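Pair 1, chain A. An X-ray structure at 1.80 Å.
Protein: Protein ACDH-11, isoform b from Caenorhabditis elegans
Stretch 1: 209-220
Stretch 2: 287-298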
# COMPACT_ATOMS: atom_id res chain seq x y z
N GLN A 209 4.73 3.32 43.88
CA GLN A 209 3.80 2.50 44.66
C GLN A 209 2.42 3.10 44.69
O GLN A 209 2.25 4.26 45.01
CB GLN A 209 4.31 2.33 46.08
CG GLN A 209 3.52 1.29 46.87
CD GLN A 209 3.99 1.20 48.32
OE1 GLN A 209 4.17 2.21 48.98
NE2 GLN A 209 4.25 -0.02 48.79
N ILE A 210 1.42 2.29 44.38
CA ILE A 210 0.04 2.70 44.60
C ILE A 210 -0.47 2.14 45.92
O ILE A 210 -1.11 2.86 46.69
CB ILE A 210 -0.90 2.14 43.56
CG1 ILE A 210 -0.51 2.69 42.21
CG2 ILE A 210 -2.34 2.50 43.91
CD1 ILE A 210 -1.43 2.19 41.11
N ASP A 211 -0.21 0.85 46.16
CA ASP A 211 -0.67 0.19 47.40
C ASP A 211 -0.05 -1.18 47.56
O ASP A 211 -0.15 -2.02 46.66
CB ASP A 211 -2.17 0.02 47.38
CG ASP A 211 -2.69 -0.66 48.64
OD1 ASP A 211 -2.48 -0.14 49.77
OD2 ASP A 211 -3.32 -1.73 48.47
N LYS A 212 0.57 -1.43 48.70
CA LYS A 212 1.16 -2.74 48.95
C LYS A 212 2.06 -3.09 47.75
O LYS A 212 3.02 -2.39 47.49
CB LYS A 212 0.02 -3.76 49.16
CG LYS A 212 -0.71 -3.64 50.51
CD LYS A 212 -0.29 -4.78 51.45
CE LYS A 212 -1.32 -5.91 51.55
NZ LYS A 212 -2.18 -5.78 52.78
N ASP A 213 1.75 -4.14 47.01
CA ASP A 213 2.69 -4.55 45.94
C ASP A 213 2.26 -4.12 44.53
O ASP A 213 2.84 -4.58 43.52
CB ASP A 213 2.90 -6.05 46.04
CG ASP A 213 3.56 -6.43 47.36
OD1 ASP A 213 4.52 -5.73 47.75
OD2 ASP A 213 3.11 -7.38 48.01
N THR A 214 1.23 -3.27 44.48
CA THR A 214 0.70 -2.68 43.23
C THR A 214 1.35 -1.33 42.96
O THR A 214 1.36 -0.47 43.83
CB THR A 214 -0.80 -2.48 43.38
OG1 THR A 214 -1.39 -3.73 43.68
CG2 THR A 214 -1.39 -1.91 42.09
N TYR A 215 1.86 -1.15 41.75
CA TYR A 215 2.62 0.01 41.34
C TYR A 215 2.05 0.54 39.98
O TYR A 215 1.37 -0.17 39.20
CB TYR A 215 4.11 -0.34 41.12
CG TYR A 215 4.84 -0.70 42.39
CD1 TYR A 215 4.58 -1.91 43.04
CD2 TYR A 215 5.74 0.21 42.98
CE1 TYR A 215 5.20 -2.22 44.25
CE2 TYR A 215 6.34 -0.08 44.19
CZ TYR A 215 6.06 -1.28 44.82
OH TYR A 215 6.69 -1.56 46.01
N ARG A 216 2.41 1.80 39.70
CA ARG A 216 2.15 2.54 38.44
C ARG A 216 3.49 2.56 37.75
O ARG A 216 4.43 3.04 38.36
CB ARG A 216 1.88 4.01 38.80
CG ARG A 216 0.48 4.49 38.90
CD ARG A 216 0.46 6.02 38.83
NE ARG A 216 0.95 6.74 40.02
CZ ARG A 216 1.91 7.67 40.08
NH1 ARG A 216 2.64 8.07 39.05
NH2 ARG A 216 2.16 8.25 41.23
N LEU A 217 3.57 2.09 36.51
CA LEU A 217 4.81 2.12 35.74
C LEU A 217 4.86 3.30 34.76
O LEU A 217 3.88 3.59 34.05
CB LEU A 217 5.04 0.81 34.96
CG LEU A 217 4.99 -0.49 35.74
CD1 LEU A 217 5.29 -1.70 34.89
CD2 LEU A 217 5.89 -0.43 37.01
N HIS A 218 6.07 3.85 34.65
CA HIS A 218 6.39 4.99 33.80
C HIS A 218 7.71 4.70 33.09
O HIS A 218 8.78 4.61 33.75
CB HIS A 218 6.47 6.28 34.64
CG HIS A 218 5.15 6.72 35.17
ND1 HIS A 218 4.66 6.31 36.41
CD2 HIS A 218 4.22 7.56 34.67
CE1 HIS A 218 3.47 6.83 36.60
NE2 HIS A 218 3.18 7.59 35.57
N GLY A 219 7.64 4.53 31.80
CA GLY A 219 8.83 4.16 31.01
C GLY A 219 8.54 4.01 29.56
O GLY A 219 7.35 4.20 29.12
N TYR A 220 9.58 3.65 28.79
CA TYR A 220 9.45 3.47 27.38
C TYR A 220 10.00 2.09 27.00
O TYR A 220 11.19 1.84 27.22
CB TYR A 220 10.20 4.56 26.62
CG TYR A 220 9.82 4.66 25.15
CD1 TYR A 220 10.29 3.78 24.18
CD2 TYR A 220 9.05 5.71 24.73
CE1 TYR A 220 9.95 3.93 22.84
CE2 TYR A 220 8.65 5.83 23.42
CZ TYR A 220 9.11 4.99 22.47
OH TYR A 220 8.66 5.17 21.18
N GLU A 287 6.63 -0.24 19.95
CA GLU A 287 7.21 0.56 21.02
C GLU A 287 6.07 1.02 21.92
O GLU A 287 5.05 1.52 21.43
CB GLU A 287 7.92 1.79 20.48
CG GLU A 287 9.03 1.43 19.48
CD GLU A 287 9.63 2.60 18.73
OE1 GLU A 287 9.47 3.78 19.17
OE2 GLU A 287 10.29 2.27 17.69
N LEU A 288 6.27 0.90 23.20
CA LEU A 288 5.25 1.23 24.23
C LEU A 288 5.68 2.35 25.10
O LEU A 288 6.75 2.30 25.74
CB LEU A 288 4.88 -0.00 25.09
CG LEU A 288 4.44 -1.25 24.33
CD1 LEU A 288 4.19 -2.33 25.39
CD2 LEU A 288 3.28 -1.03 23.44
N LEU A 289 4.79 3.31 25.27
CA LEU A 289 4.97 4.34 26.24
C LEU A 289 4.05 4.04 27.40
O LEU A 289 2.81 4.10 27.26
CB LEU A 289 4.77 5.73 25.63
CG LEU A 289 4.77 6.94 26.55
CD1 LEU A 289 6.07 7.08 27.33
CD2 LEU A 289 4.54 8.30 25.87
N LEU A 290 4.67 3.78 28.54
CA LEU A 290 4.01 3.46 29.82
C LEU A 290 3.88 4.71 30.65
O LEU A 290 4.88 5.36 31.03
CB LEU A 290 4.77 2.41 30.62
CG LEU A 290 4.60 0.92 30.29
CD1 LEU A 290 4.50 0.55 28.86
CD2 LEU A 290 5.66 0.06 30.92
N ASP A 291 2.65 5.07 30.93
CA ASP A 291 2.38 6.19 31.77
C ASP A 291 1.27 5.84 32.73
O ASP A 291 0.08 6.11 32.46
CB ASP A 291 1.98 7.40 30.92
CG ASP A 291 1.68 8.62 31.74
OD1 ASP A 291 1.91 8.66 32.98
OD2 ASP A 291 1.16 9.57 31.14
N GLY A 292 1.64 5.29 33.87
CA GLY A 292 0.65 4.90 34.89
C GLY A 292 0.05 3.49 34.66
O GLY A 292 -1.04 3.16 35.21
N ALA A 293 0.75 2.63 33.92
CA ALA A 293 0.35 1.21 33.77
C ALA A 293 0.36 0.50 35.11
O ALA A 293 1.35 0.49 35.80
CB ALA A 293 1.29 0.51 32.82
N ILE A 294 -0.76 -0.07 35.49
CA ILE A 294 -0.88 -0.75 36.79
C ILE A 294 -0.29 -2.16 36.73
O ILE A 294 -0.66 -2.98 35.87
CB ILE A 294 -2.34 -0.78 37.22
CG1 ILE A 294 -2.81 0.67 37.30
CG2 ILE A 294 -2.49 -1.41 38.60
CD1 ILE A 294 -4.28 0.85 37.53
N ALA A 295 0.64 -2.41 37.66
CA ALA A 295 1.39 -3.62 37.65
C ALA A 295 1.63 -4.15 39.07
O ALA A 295 1.77 -3.35 40.04
CB ALA A 295 2.71 -3.39 36.96
N GLU A 296 1.78 -5.47 39.17
CA GLU A 296 2.01 -6.13 40.50
C GLU A 296 3.45 -6.59 40.64
O GLU A 296 3.97 -7.25 39.75
CB GLU A 296 1.09 -7.33 40.63
CG GLU A 296 -0.37 -7.12 40.31
CD GLU A 296 -1.04 -6.01 41.06
OE1 GLU A 296 -0.58 -5.67 42.16
OE2 GLU A 296 -2.09 -5.49 40.55
N ARG A 297 4.13 -6.18 41.70
CA ARG A 297 5.50 -6.60 41.92
C ARG A 297 5.55 -8.06 42.31
O ARG A 297 4.84 -8.46 43.22
CB ARG A 297 6.18 -5.83 43.07
CG ARG A 297 7.70 -6.13 43.15
CD ARG A 297 8.33 -6.17 44.55
NE ARG A 297 7.38 -6.38 45.64
CZ ARG A 297 7.34 -7.41 46.46
NH1 ARG A 297 8.22 -8.40 46.43
NH2 ARG A 297 6.41 -7.43 47.37
N ILE A 298 6.47 -8.81 41.72
CA ILE A 298 6.65 -10.24 42.01
C ILE A 298 8.14 -10.54 42.16
O ILE A 298 9.02 -9.86 41.63
CB ILE A 298 6.01 -11.14 40.91
CG1 ILE A 298 6.66 -10.90 39.57
CG2 ILE A 298 4.51 -10.94 40.88
CD1 ILE A 298 6.26 -11.87 38.47

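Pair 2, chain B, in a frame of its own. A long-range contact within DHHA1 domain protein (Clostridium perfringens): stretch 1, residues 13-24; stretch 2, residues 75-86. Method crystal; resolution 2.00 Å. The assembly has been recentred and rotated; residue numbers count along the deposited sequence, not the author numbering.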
# COMPACT_ATOMS: atom_id res chain seq x y z
N ILE B 13 -7.88 8.39 7.14
CA ILE B 13 -7.76 8.88 8.52
C ILE B 13 -6.28 9.15 8.79
O ILE B 13 -5.45 8.23 8.71
CB ILE B 13 -8.34 7.89 9.57
CG1 ILE B 13 -9.86 7.77 9.45
CG2 ILE B 13 -7.96 8.31 11.01
CD1 ILE B 13 -10.45 6.66 10.30
N LYS B 14 -5.95 10.40 9.09
CA LYS B 14 -4.58 10.78 9.40
C LYS B 14 -4.36 11.25 10.85
O LYS B 14 -3.22 11.34 11.30
CB LYS B 14 -4.05 11.81 8.39
CG LYS B 14 -4.74 13.16 8.39
CD LYS B 14 -4.11 14.06 7.32
CE LYS B 14 -4.13 15.53 7.70
NZ LYS B 14 -5.39 16.22 7.31
N GLU B 15 -5.45 11.56 11.55
CA GLU B 15 -5.43 11.87 12.99
C GLU B 15 -6.53 11.10 13.68
O GLU B 15 -7.64 10.98 13.13
CB GLU B 15 -5.67 13.34 13.27
CG GLU B 15 -4.67 14.30 12.67
CD GLU B 15 -5.19 15.72 12.71
OE1 GLU B 15 -4.94 16.46 11.73
OE2 GLU B 15 -5.86 16.08 13.71
N PHE B 16 -6.25 10.62 14.89
CA PHE B 16 -7.19 9.81 15.66
C PHE B 16 -6.89 9.82 17.15
O PHE B 16 -5.83 10.30 17.60
CB PHE B 16 -7.26 8.38 15.12
CG PHE B 16 -5.99 7.59 15.32
CD1 PHE B 16 -5.93 6.61 16.30
CD2 PHE B 16 -4.86 7.81 14.53
CE1 PHE B 16 -4.76 5.88 16.51
CE2 PHE B 16 -3.69 7.08 14.72
CZ PHE B 16 -3.65 6.10 15.71
N LYS B 17 -7.85 9.30 17.92
CA LYS B 17 -7.74 9.20 19.36
C LYS B 17 -7.41 7.77 19.74
O LYS B 17 -7.98 6.82 19.21
CB LYS B 17 -9.05 9.66 20.04
CG LYS B 17 -9.02 11.08 20.64
CD LYS B 17 -8.60 12.16 19.66
CE LYS B 17 -8.63 13.56 20.28
NZ LYS B 17 -7.51 13.80 21.24
N GLY B 18 -6.45 7.62 20.64
CA GLY B 18 -6.02 6.29 21.03
C GLY B 18 -5.72 6.18 22.51
O GLY B 18 -5.45 7.18 23.18
N GLU B 19 -5.78 4.95 22.99
CA GLU B 19 -5.47 4.64 24.37
C GLU B 19 -4.41 3.56 24.38
O GLU B 19 -4.58 2.50 23.78
CB GLU B 19 -6.72 4.17 25.12
CG GLU B 19 -6.49 3.94 26.62
CD GLU B 19 -7.67 3.26 27.31
OE1 GLU B 19 -8.75 3.11 26.70
OE2 GLU B 19 -7.50 2.87 28.49
N ILE B 20 -3.31 3.84 25.08
CA ILE B 20 -2.23 2.89 25.26
C ILE B 20 -2.67 1.76 26.19
O ILE B 20 -3.04 2.00 27.34
CB ILE B 20 -0.95 3.59 25.79
CG1 ILE B 20 -0.35 4.47 24.69
CG2 ILE B 20 0.07 2.54 26.23
CD1 ILE B 20 0.82 5.33 25.12
N ILE B 21 -2.64 0.54 25.66
CA ILE B 21 -3.13 -0.66 26.34
C ILE B 21 -1.98 -1.44 27.02
O ILE B 21 -2.20 -2.13 28.02
CB ILE B 21 -3.98 -1.53 25.33
CG1 ILE B 21 -5.47 -1.43 25.66
CG2 ILE B 21 -3.59 -3.00 25.33
CD1 ILE B 21 -6.06 -0.03 25.56
N GLU B 22 -0.77 -1.29 26.50
CA GLU B 22 0.42 -1.98 27.01
C GLU B 22 1.65 -1.12 26.76
O GLU B 22 1.72 -0.44 25.74
CB GLU B 22 0.55 -3.35 26.32
CG GLU B 22 1.72 -4.23 26.78
CD GLU B 22 1.90 -5.47 25.92
OE1 GLU B 22 1.02 -6.36 25.94
OE2 GLU B 22 2.92 -5.57 25.21
N VAL B 23 2.60 -1.13 27.70
CA VAL B 23 3.93 -0.53 27.51
C VAL B 23 5.03 -1.53 27.89
O VAL B 23 5.04 -2.04 29.01
CB VAL B 23 4.15 0.76 28.37
CG1 VAL B 23 5.52 1.38 28.08
CG2 VAL B 23 3.07 1.78 28.13
N LYS B 24 5.93 -1.81 26.95
CA LYS B 24 7.14 -2.59 27.23
C LYS B 24 8.40 -1.81 26.85
O LYS B 24 8.57 -1.42 25.70
CB LYS B 24 7.14 -3.92 26.47
CG LYS B 24 6.09 -4.91 26.92
CD LYS B 24 6.41 -6.29 26.38
CE LYS B 24 5.37 -7.30 26.81
NZ LYS B 24 5.68 -8.63 26.23
N GLU B 75 9.22 7.92 27.01
CA GLU B 75 8.28 7.24 27.90
C GLU B 75 6.93 7.95 27.91
O GLU B 75 6.87 9.17 28.10
CB GLU B 75 8.84 7.17 29.32
CG GLU B 75 8.07 6.21 30.23
CD GLU B 75 8.65 6.11 31.63
OE1 GLU B 75 8.61 5.00 32.19
OE2 GLU B 75 9.13 7.14 32.16
N PRO B 76 5.85 7.18 27.67
CA PRO B 76 4.49 7.71 27.82
C PRO B 76 4.20 8.10 29.26
O PRO B 76 4.63 7.40 30.19
CB PRO B 76 3.61 6.53 27.40
CG PRO B 76 4.47 5.32 27.50
CD PRO B 76 5.85 5.78 27.20
N LYS B 77 3.50 9.22 29.44
CA LYS B 77 3.03 9.63 30.76
C LYS B 77 1.52 9.42 30.81
O LYS B 77 1.05 8.45 31.41
CB LYS B 77 3.43 11.09 31.05
CG LYS B 77 4.80 11.26 31.73
CD LYS B 77 5.97 11.07 30.77
CE LYS B 77 7.20 10.48 31.47
NZ LYS B 77 7.96 11.47 32.28
N LYS B 78 0.79 10.32 30.15
CA LYS B 78 -0.65 10.17 29.92
C LYS B 78 -0.89 8.98 28.99
O LYS B 78 -0.11 8.74 28.06
CB LYS B 78 -1.21 11.46 29.32
CG LYS B 78 -2.73 11.53 29.23
CD LYS B 78 -3.18 12.92 28.82
CE LYS B 78 -4.68 12.97 28.54
NZ LYS B 78 -5.50 12.64 29.73
N LEU B 79 -1.95 8.22 29.24
CA LEU B 79 -2.24 7.06 28.39
C LEU B 79 -3.67 6.91 27.87
O LEU B 79 -3.95 5.99 27.11
CB LEU B 79 -1.71 5.76 29.02
CG LEU B 79 -1.33 5.70 30.49
CD1 LEU B 79 -2.29 4.82 31.26
CD2 LEU B 79 0.10 5.21 30.63
N LYS B 80 -4.57 7.82 28.24
CA LYS B 80 -5.93 7.80 27.72
C LYS B 80 -6.21 9.02 26.85
O LYS B 80 -5.63 10.09 27.09
CB LYS B 80 -6.96 7.71 28.86
CG LYS B 80 -7.06 6.33 29.47
CD LYS B 80 -8.03 6.27 30.64
CE LYS B 80 -8.15 4.84 31.14
NZ LYS B 80 -9.09 4.72 32.29
N ASN B 81 -7.08 8.84 25.85
CA ASN B 81 -7.56 9.93 24.99
C ASN B 81 -6.41 10.73 24.35
O ASN B 81 -6.37 11.95 24.39
CB ASN B 81 -8.52 10.84 25.79
CG ASN B 81 -9.33 11.77 24.91
OD1 ASN B 81 -9.89 11.35 23.89
ND2 ASN B 81 -9.40 13.04 25.30
N LEU B 82 -5.47 10.00 23.76
CA LEU B 82 -4.26 10.62 23.23
C LEU B 82 -4.45 11.06 21.79
O LEU B 82 -5.08 10.35 21.00
CB LEU B 82 -3.08 9.64 23.31
CG LEU B 82 -2.80 8.99 24.66
CD1 LEU B 82 -1.80 7.88 24.46
CD2 LEU B 82 -2.29 10.00 25.68
N GLN B 83 -3.93 12.24 21.47
CA GLN B 83 -3.86 12.72 20.09
C GLN B 83 -2.78 11.96 19.33
O GLN B 83 -1.59 12.08 19.64
CB GLN B 83 -3.59 14.22 20.04
CG GLN B 83 -4.77 15.06 19.59
CD GLN B 83 -5.20 14.76 18.16
OE1 GLN B 83 -6.18 14.05 17.92
NE2 GLN B 83 -4.46 15.31 17.19
N CYS B 84 -3.21 11.18 18.34
CA CYS B 84 -2.29 10.42 17.50
C CYS B 84 -2.39 10.86 16.05
O CYS B 84 -3.49 10.88 15.49
CB CYS B 84 -2.58 8.93 17.60
SG CYS B 84 -2.70 8.28 19.28
N GLU B 85 -1.25 11.20 15.45
CA GLU B 85 -1.24 11.65 14.06
C GLU B 85 -0.16 11.00 13.19
O GLU B 85 1.00 10.88 13.60
CB GLU B 85 -1.19 13.18 13.95
CG GLU B 85 -0.43 13.89 15.05
CD GLU B 85 -0.86 15.34 15.20
OE1 GLU B 85 -2.07 15.60 15.33
OE2 GLU B 85 0.02 16.23 15.18
N LEU B 86 -0.57 10.58 12.00
CA LEU B 86 0.34 9.96 11.04
C LEU B 86 1.22 11.02 10.39
O LEU B 86 0.82 12.18 10.24
CB LEU B 86 -0.43 9.19 9.96
CG LEU B 86 -1.42 8.08 10.30
CD1 LEU B 86 -2.06 7.50 9.05
CD2 LEU B 86 -0.79 6.97 11.08

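Both pairs are antiparallel ladders in which the second stretch takes an irregular step, at Asp A291 and Gly A292 in pair 1 and just before Leu B82 in pair 2. Fourteen central residues superpose with an RMSD of 0.9 Å. Asp A213 to Gly A219 match Lys B14 to Ile B20, and Leu A290 to Glu A296 match Leu B79 to Glu B85.

The ladder hydrogen bonds recur at matched positions. In pair 1, Tyr A215 N donates to Ala A295 O at 2.8 Å, and Ala A295 N returns to Tyr A215 O at 2.8 Å. In pair 2, Phe B16 N donates to Cys B84 O at 2.8 Å, and Cys B84 N to Phe B16 O at 2.9 Å. Beyond the step pair 1 continues as a ladder, with Gly A219 N reaching Leu A290 O at 3.0 Å and Leu A290 N returning to Gly A219 O at 2.8 Å. Pair 2 keeps one matching hydrogen bond, from Ile B20 N to Leu B79 O at 3.0 Å.

The step itself differs in detail. Pair 1 has a beta bulge, where Leu A217 O accepts from both Gly A292 N (2.8 Å) and Ala A293 N (3.3 Å). In pair 2, Gly B18 O accepts from Leu B82 N at 2.9 Å. Gly A292 and its match Asn B81 both have positive phi, 86° and 54°. At the Gly A292 backbone angles a CB would be jammed against the preceding carbonyl.

The face carrying Tyr A215 and Leu A217 is filled differently in the two pairs. In pair 1 the first strand supplies bulk: Leu A217 CD1 packs on Ala A295 CB at 3.7 Å. In pair 2 the matching position is Gly B18, where an ideal CB would lie 3.3 Å from Cys B84 SG, a tight approach. Cys B84, which matches Ala A295, lies over the face of the Phe B16 ring, with its CB 3.7 Å from the ring centroid. Gly A219 and Ala A293 match the larger Ile B20 and Leu B82, which pack on each other, Ile B20 CG1 to Leu B82 CD1 at 3.7 Å.

The face carrying Thr A214 and Glu A296, or Glu B15 and Glu B85, is more polar. Thr A214 OG1 donates to Glu A296 OE1 at 2.6 Å. At the matched positions, Glu B15 and Glu B85 bring like charges together, with OE2 of Glu B15 4.1 Å from OE1 of Glu B85. Their aliphatic parts still touch, Glu B15 CG to Glu B85 CB at 3.9 Å. On the same face of pair 1, His A218 CD2 lies 3.1 Å from Asp A291 OD1. The matched Glu B19 and Lys B80 point sideways. They have opposite charges, but Glu B19 OE2 and Lys B80 NZ are 4.5 Å apart, beyond a salt bridge.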